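Local coordinates for SIS domain protein (Listeria monocytogenes str. 4b F2365, PDB 3FXA) that belongs to the SIS domain family and probably binds phosphorylated sugars, perhaps acting as a sugar-phosphate isomerase, at residues N20-L25 with S159-I164; V58-L63 with A74-P79. One frame throughout, in Å; residues are numbered along the deposited sequence. Where two conformers were deposited one is given.

Overall arrangement
The two contacts lie about 18 Å apart, centre to centre, and interaction 2 is nested along the chain inside the long loop that interaction 1 closes. Interaction 1 packs the end of helix 4-23 and the first residue of the short helix 25-28 against helix 157-177. Interaction 2 sets helix 55-69 against strand 74-76, an outermost strand of the five-stranded parallel sheet in this chain. The two meet where helices 157-177 and 55-69 pack together: Ile164 CG2 lies 3.9 Å from Lys62 CG, and Ile164 CG1 4.0 Å from Ala59 CA. A run of packed side chains leads from the N-terminal helix through two helices to the sheet. Both contacts also touch the second subunit, so the packing continues across the subunit interface.

Interaction 1: residues N20-L25 with S159-I164; sequences NAISRL and STMAVI
Ile22 and Leu25 face Met161 and Ala162 in a buried contact between the end of helix 4-23, with the first residue of the short helix 25-28, and helix 157-177. The apolar packing comes in two pairs. Ile22 sends its CD1 methyl to Met161, a selenomethionine, and meets CG at 3.9 Å; with CG1 beside the backbone N (chi1 -60°) and an extended second torsion, CD1 is the atom that does the touching. The Met161 chain bends at its third torsion. Because Met161 was deposited in two conformers, the 4.1 Å from Ile22 CD1 to Met161 SE is less certain. In the second pair, Leu25 CD2 touches Ala162 CB at 4.0 Å, and the backbones run close, with 5.5 Å between the CA atoms of Ile22 and Ala162.

Leu25 also meets a polar atom without bonding to it: CD2 lies 3.8 Å and CD1 3.9 Å from Ala162 O, so both methyls rest against that carbonyl oxygen, which accepts a hydrogen bond from Ser166 OG. Arg24 N donates to Asn20 O at 2.9 Å and Leu25 N to Ile22 O, while Arg24 NH2 forms a salt bridge with Glu27 OE1.

Ile22 of the second subunit packs on both Ile22 and Met161. The chemistry is thus that of a greasy helix-helix seam continued into the subunit interface, held by shape and burial rather than by directed bonds.

Interaction 2: residues V58-L63 with A74-P79; sequences VAAKKL and AVFLTP
Next in sequence to Lys61, whose chain lies over the Phe76 ring, Lys62 has its NZ gripped twice, by a salt bridge to Asp168 OD1 and a hydrogen bond to Ser66 OG; it turns to the helix 157-177 side, where Asp168 lies, and does not meet 74-79. The contact itself is apolar and centres on Phe76. Over one face of the ring comes Lys61 CE, 3.9 Å from the centroid and 19° off the normal, a CH-pi contact displaced toward the rim on the CD2-CE2 side; CE is 3.7 Å from Phe76 CE2. Nearer the root of the lysine, CG lies 3.9 Å from Phe76 CD1, so the extended aliphatic chain spans the ring. At the edge, near the ring plane, Ala60 CB meets Phe76 CE1 at 3.5 Å. Phe76 reaches this position with CG anti to its backbone N (chi1 179°), and the ring is thus held on one face and along one edge.

Lys61 also packs on Lys61 of the second subunit, placing the lysine at an interface. Ala60 rests on Val50 and Ile99 of the neighbouring strands as well, and Val75 pairs by backbone bonds with Ile48 and Val50. Helix 55-69 is thereby seated on the sheet as the crossover of the beta-alpha-beta unit that joins strands 48-51 and 74-76.

Interaction 1: residues N20-L25 with S159-I164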
loop_
_atom_site.group_PDB
_atom_site.type_symbol
_atom_site.label_atom_id
_atom_site.label_comp_id
_atom_site.label_asym_id
_atom_site.label_seq_id
_atom_site.Cartn_x
_atom_site.Cartn_y
_atom_site.Cartn_z
ATOM N N ASN A 20 26.932 14.312 -1.494
ATOM C CA ASN A 20 27.275 15.248 -2.587
ATOM C C ASN A 20 26.050 15.587 -3.433
ATOM O O ASN A 20 25.857 16.749 -3.806
ATOM C CB ASN A 20 28.396 14.711 -3.495
ATOM C CG ASN A 20 29.793 14.656 -2.807
ATOM O OD1 ASN A 20 30.016 15.183 -1.705
ATOM N ND2 ASN A 20 30.737 14.012 -3.486
ATOM N N ALA A 21 25.232 14.569 -3.715
ATOM C CA ALA A 21 23.992 14.719 -4.502
ATOM C C ALA A 21 23.011 15.703 -3.850
ATOM O O ALA A 21 22.415 16.517 -4.536
ATOM C CB ALA A 21 23.320 13.351 -4.755
ATOM N N ILE A 22 22.912 15.660 -2.523
ATOM C CA ILE A 22 22.032 16.574 -1.781
ATOM C C ILE A 22 22.689 17.944 -1.701
ATOM O O ILE A 22 22.013 18.950 -1.875
ATOM C CB ILE A 22 21.750 16.099 -0.354
ATOM C CG1 ILE A 22 21.082 14.733 -0.388
ATOM C CG2 ILE A 22 20.853 17.098 0.414
ATOM C CD1 ILE A 22 20.910 14.192 0.921
ATOM N N SER A 23 23.996 17.980 -1.410
ATOM C CA SER A 23 24.690 19.269 -1.323
ATOM C C SER A 23 24.627 20.065 -2.633
ATOM O O SER A 23 24.581 21.295 -2.582
ATOM C CB SER A 23 26.134 19.138 -0.811
ATOM O OG SER A 23 26.953 18.421 -1.696
ATOM N N ARG A 24 24.573 19.385 -3.792
ATOM C CA ARG A 24 24.467 20.050 -5.105
ATOM C C ARG A 24 23.041 20.451 -5.525
ATOM O O ARG A 24 22.835 20.977 -6.640
ATOM C CB ARG A 24 25.086 19.175 -6.201
ATOM C CG ARG A 24 26.599 19.090 -6.148
ATOM C CD ARG A 24 27.195 18.455 -7.408
ATOM N NE ARG A 24 26.924 19.232 -8.631
ATOM C CZ ARG A 24 26.103 18.902 -9.647
ATOM N NH1 ARG A 24 25.418 17.751 -9.693
ATOM N NH2 ARG A 24 25.981 19.746 -10.676
ATOM N N LEU A 25 22.043 20.258 -4.654
ATOM C CA LEU A 25 20.665 20.588 -5.031
ATOM C C LEU A 25 20.432 22.011 -5.566
ATOM O O LEU A 25 19.703 22.158 -6.531
ATOM C CB LEU A 25 19.644 20.163 -3.949
ATOM C CG LEU A 25 19.366 18.656 -3.910
ATOM C CD1 LEU A 25 18.523 18.307 -2.689
ATOM C CD2 LEU A 25 18.627 18.219 -5.188
ATOM N N SER A 159 19.612 9.604 -6.964
ATOM C CA SER A 159 18.494 10.303 -7.651
ATOM C C SER A 159 17.248 10.358 -6.770
ATOM O O SER A 159 16.586 11.406 -6.666
ATOM C CB SER A 159 18.174 9.640 -9.005
ATOM O OG SER A 159 17.056 10.229 -9.644
ATOM N N THR A 160 16.922 9.217 -6.149
ATOM C CA THR A 160 15.783 9.116 -5.240
ATOM C C THR A 160 15.931 10.055 -4.045
ATOM O O THR A 160 14.992 10.790 -3.702
ATOM C CB THR A 160 15.603 7.675 -4.757
ATOM O OG1 THR A 160 15.554 6.814 -5.913
ATOM C CG2 THR A 160 14.333 7.537 -3.933
HETATM N N MSE A 161 17.133 10.051 -3.461
HETATM C CA MSE A 161 17.449 10.887 -2.309
HETATM C C MSE A 161 17.348 12.370 -2.669
HETATM O O MSE A 161 16.792 13.146 -1.890
HETATM C CB MSE A 161 18.836 10.563 -1.751
HETATM C CG MSE A 161 19.018 11.068 -0.365
HETATM SE SE MSE A 161 20.433 10.103 0.500
HETATM C CE MSE A 161 19.715 8.310 0.414
ATOM N N ALA A 162 17.851 12.738 -3.856
ATOM C CA ALA A 162 17.786 14.123 -4.354
ATOM C C ALA A 162 16.319 14.588 -4.495
ATOM O O ALA A 162 15.957 15.698 -4.087
ATOM C CB ALA A 162 18.514 14.275 -5.683
ATOM N N VAL A 163 15.472 13.723 -5.040
ATOM C CA VAL A 163 14.031 14.024 -5.106
ATOM C C VAL A 163 13.392 14.183 -3.714
ATOM O O VAL A 163 12.713 15.171 -3.480
ATOM C CB VAL A 163 13.222 12.992 -5.949
ATOM C CG1 VAL A 163 11.742 13.336 -5.922
ATOM C CG2 VAL A 163 13.708 12.951 -7.377
ATOM N N ILE A 164 13.660 13.255 -2.797
ATOM C CA ILE A 164 13.080 13.315 -1.457
ATOM C C ILE A 164 13.548 14.616 -0.772
ATOM O O ILE A 164 12.721 15.374 -0.258
ATOM C CB ILE A 164 13.439 12.080 -0.597
ATOM C CG1 ILE A 164 12.762 10.820 -1.160
ATOM C CG2 ILE A 164 12.991 12.308 0.847
ATOM C CD1 ILE A 164 13.188 9.529 -0.445
#

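Interaction 2: residues V58-L63 with A74-P79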
loop_
_atom_site.group_PDB
_atom_site.type_symbol
_atom_site.label_atom_id
_atom_site.label_comp_id
_atom_site.label_asym_id
_atom_site.label_seq_id
_atom_site.Cartn_x
_atom_site.Cartn_y
_atom_site.Cartn_z
ATOM N N VAL A 58 8.532 5.160 -4.227
ATOM C CA VAL A 58 8.866 5.275 -2.807
ATOM C C VAL A 58 9.060 6.781 -2.488
ATOM O O VAL A 58 8.589 7.252 -1.438
ATOM C CB VAL A 58 10.057 4.398 -2.372
ATOM C CG1 VAL A 58 10.305 4.576 -0.864
ATOM C CG2 VAL A 58 9.807 2.921 -2.775
ATOM N N ALA A 59 9.740 7.504 -3.385
ATOM C CA ALA A 59 9.876 8.977 -3.259
ATOM C C ALA A 59 8.495 9.614 -3.191
ATOM O O ALA A 59 8.236 10.437 -2.325
ATOM C CB ALA A 59 10.655 9.560 -4.435
ATOM N N ALA A 60 7.577 9.156 -4.056
ATOM C CA ALA A 60 6.204 9.692 -4.060
ATOM C C ALA A 60 5.503 9.491 -2.716
ATOM O O ALA A 60 4.840 10.399 -2.168
ATOM C CB ALA A 60 5.371 9.061 -5.211
ATOM N N LYS A 61 5.679 8.290 -2.156
ATOM C CA LYS A 61 5.115 7.951 -0.852
ATOM C C LYS A 61 5.734 8.815 0.265
ATOM O O LYS A 61 5.050 9.132 1.244
ATOM C CB LYS A 61 5.244 6.468 -0.568
ATOM C CG LYS A 61 4.335 5.646 -1.475
ATOM C CD LYS A 61 4.636 4.162 -1.382
ATOM C CE LYS A 61 3.772 3.370 -2.391
ATOM N NZ LYS A 61 4.033 1.901 -2.459
ATOM N N LYS A 62 7.005 9.218 0.094
ATOM C CA LYS A 62 7.665 10.049 1.112
ATOM C C LYS A 62 7.020 11.454 1.066
ATOM O O LYS A 62 6.635 12.001 2.110
ATOM C CB LYS A 62 9.191 10.055 0.929
ATOM C CG LYS A 62 9.977 10.245 2.232
ATOM C CD LYS A 62 9.707 11.570 2.882
ATOM C CE LYS A 62 10.450 11.748 4.141
ATOM N NZ LYS A 62 10.365 13.150 4.634
ATOM N N LEU A 63 6.860 12.006 -0.135
ATOM C CA LEU A 63 6.141 13.274 -0.312
ATOM C C LEU A 63 4.736 13.227 0.337
ATOM O O LEU A 63 4.360 14.121 1.120
ATOM C CB LEU A 63 5.991 13.659 -1.772
ATOM C CG LEU A 63 7.135 14.335 -2.545
ATOM C CD1 LEU A 63 8.403 13.508 -2.642
ATOM C CD2 LEU A 63 6.619 14.735 -3.923
ATOM N N ALA A 74 -2.657 14.705 1.063
ATOM C CA ALA A 74 -1.942 14.069 -0.033
ATOM C C ALA A 74 -2.280 12.591 -0.102
ATOM O O ALA A 74 -2.597 11.976 0.911
ATOM C CB ALA A 74 -0.477 14.262 0.153
ATOM N N VAL A 75 -2.216 12.049 -1.308
ATOM C CA VAL A 75 -2.529 10.640 -1.585
ATOM C C VAL A 75 -1.603 10.095 -2.653
ATOM O O VAL A 75 -1.250 10.829 -3.588
ATOM C CB VAL A 75 -4.001 10.459 -2.030
ATOM C CG1 VAL A 75 -4.255 11.128 -3.362
ATOM C CG2 VAL A 75 -4.303 8.962 -2.134
ATOM N N PHE A 76 -1.202 8.832 -2.502
ATOM C CA PHE A 76 -0.385 8.162 -3.509
ATOM C C PHE A 76 -1.309 7.608 -4.581
ATOM O O PHE A 76 -2.315 6.966 -4.251
ATOM C CB PHE A 76 0.473 7.032 -2.932
ATOM C CG PHE A 76 1.302 6.331 -3.978
ATOM C CD1 PHE A 76 2.360 6.991 -4.593
ATOM C CD2 PHE A 76 1.024 5.024 -4.350
ATOM C CE1 PHE A 76 3.127 6.378 -5.598
ATOM C CE2 PHE A 76 1.784 4.384 -5.332
ATOM C CZ PHE A 76 2.851 5.063 -5.951
ATOM N N LEU A 77 -0.988 7.866 -5.840
ATOM C CA LEU A 77 -1.732 7.319 -6.982
ATOM C C LEU A 77 -0.907 6.198 -7.616
ATOM O O LEU A 77 0.088 6.471 -8.285
ATOM C CB LEU A 77 -2.046 8.433 -7.974
ATOM C CG LEU A 77 -2.800 8.078 -9.260
ATOM C CD1 LEU A 77 -4.170 7.431 -8.947
ATOM C CD2 LEU A 77 -2.995 9.281 -10.103
ATOM N N THR A 78 -1.323 4.936 -7.408
ATOM C CA THR A 78 -0.624 3.746 -7.937
ATOM C C THR A 78 -0.903 3.665 -9.450
ATOM O O THR A 78 -2.061 3.530 -9.834
ATOM C CB THR A 78 -1.108 2.428 -7.220
ATOM O OG1 THR A 78 -0.954 2.579 -5.806
ATOM C CG2 THR A 78 -0.338 1.222 -7.691
ATOM N N PRO A 79 0.141 3.804 -10.318
ATOM C CA PRO A 79 -0.125 3.811 -11.775
ATOM C C PRO A 79 -0.892 2.576 -12.344
ATOM O O PRO A 79 -1.696 2.738 -13.269
ATOM C CB PRO A 79 1.275 3.984 -12.388
ATOM C CG PRO A 79 2.046 4.686 -11.337
ATOM C CD PRO A 79 1.558 4.123 -10.040
#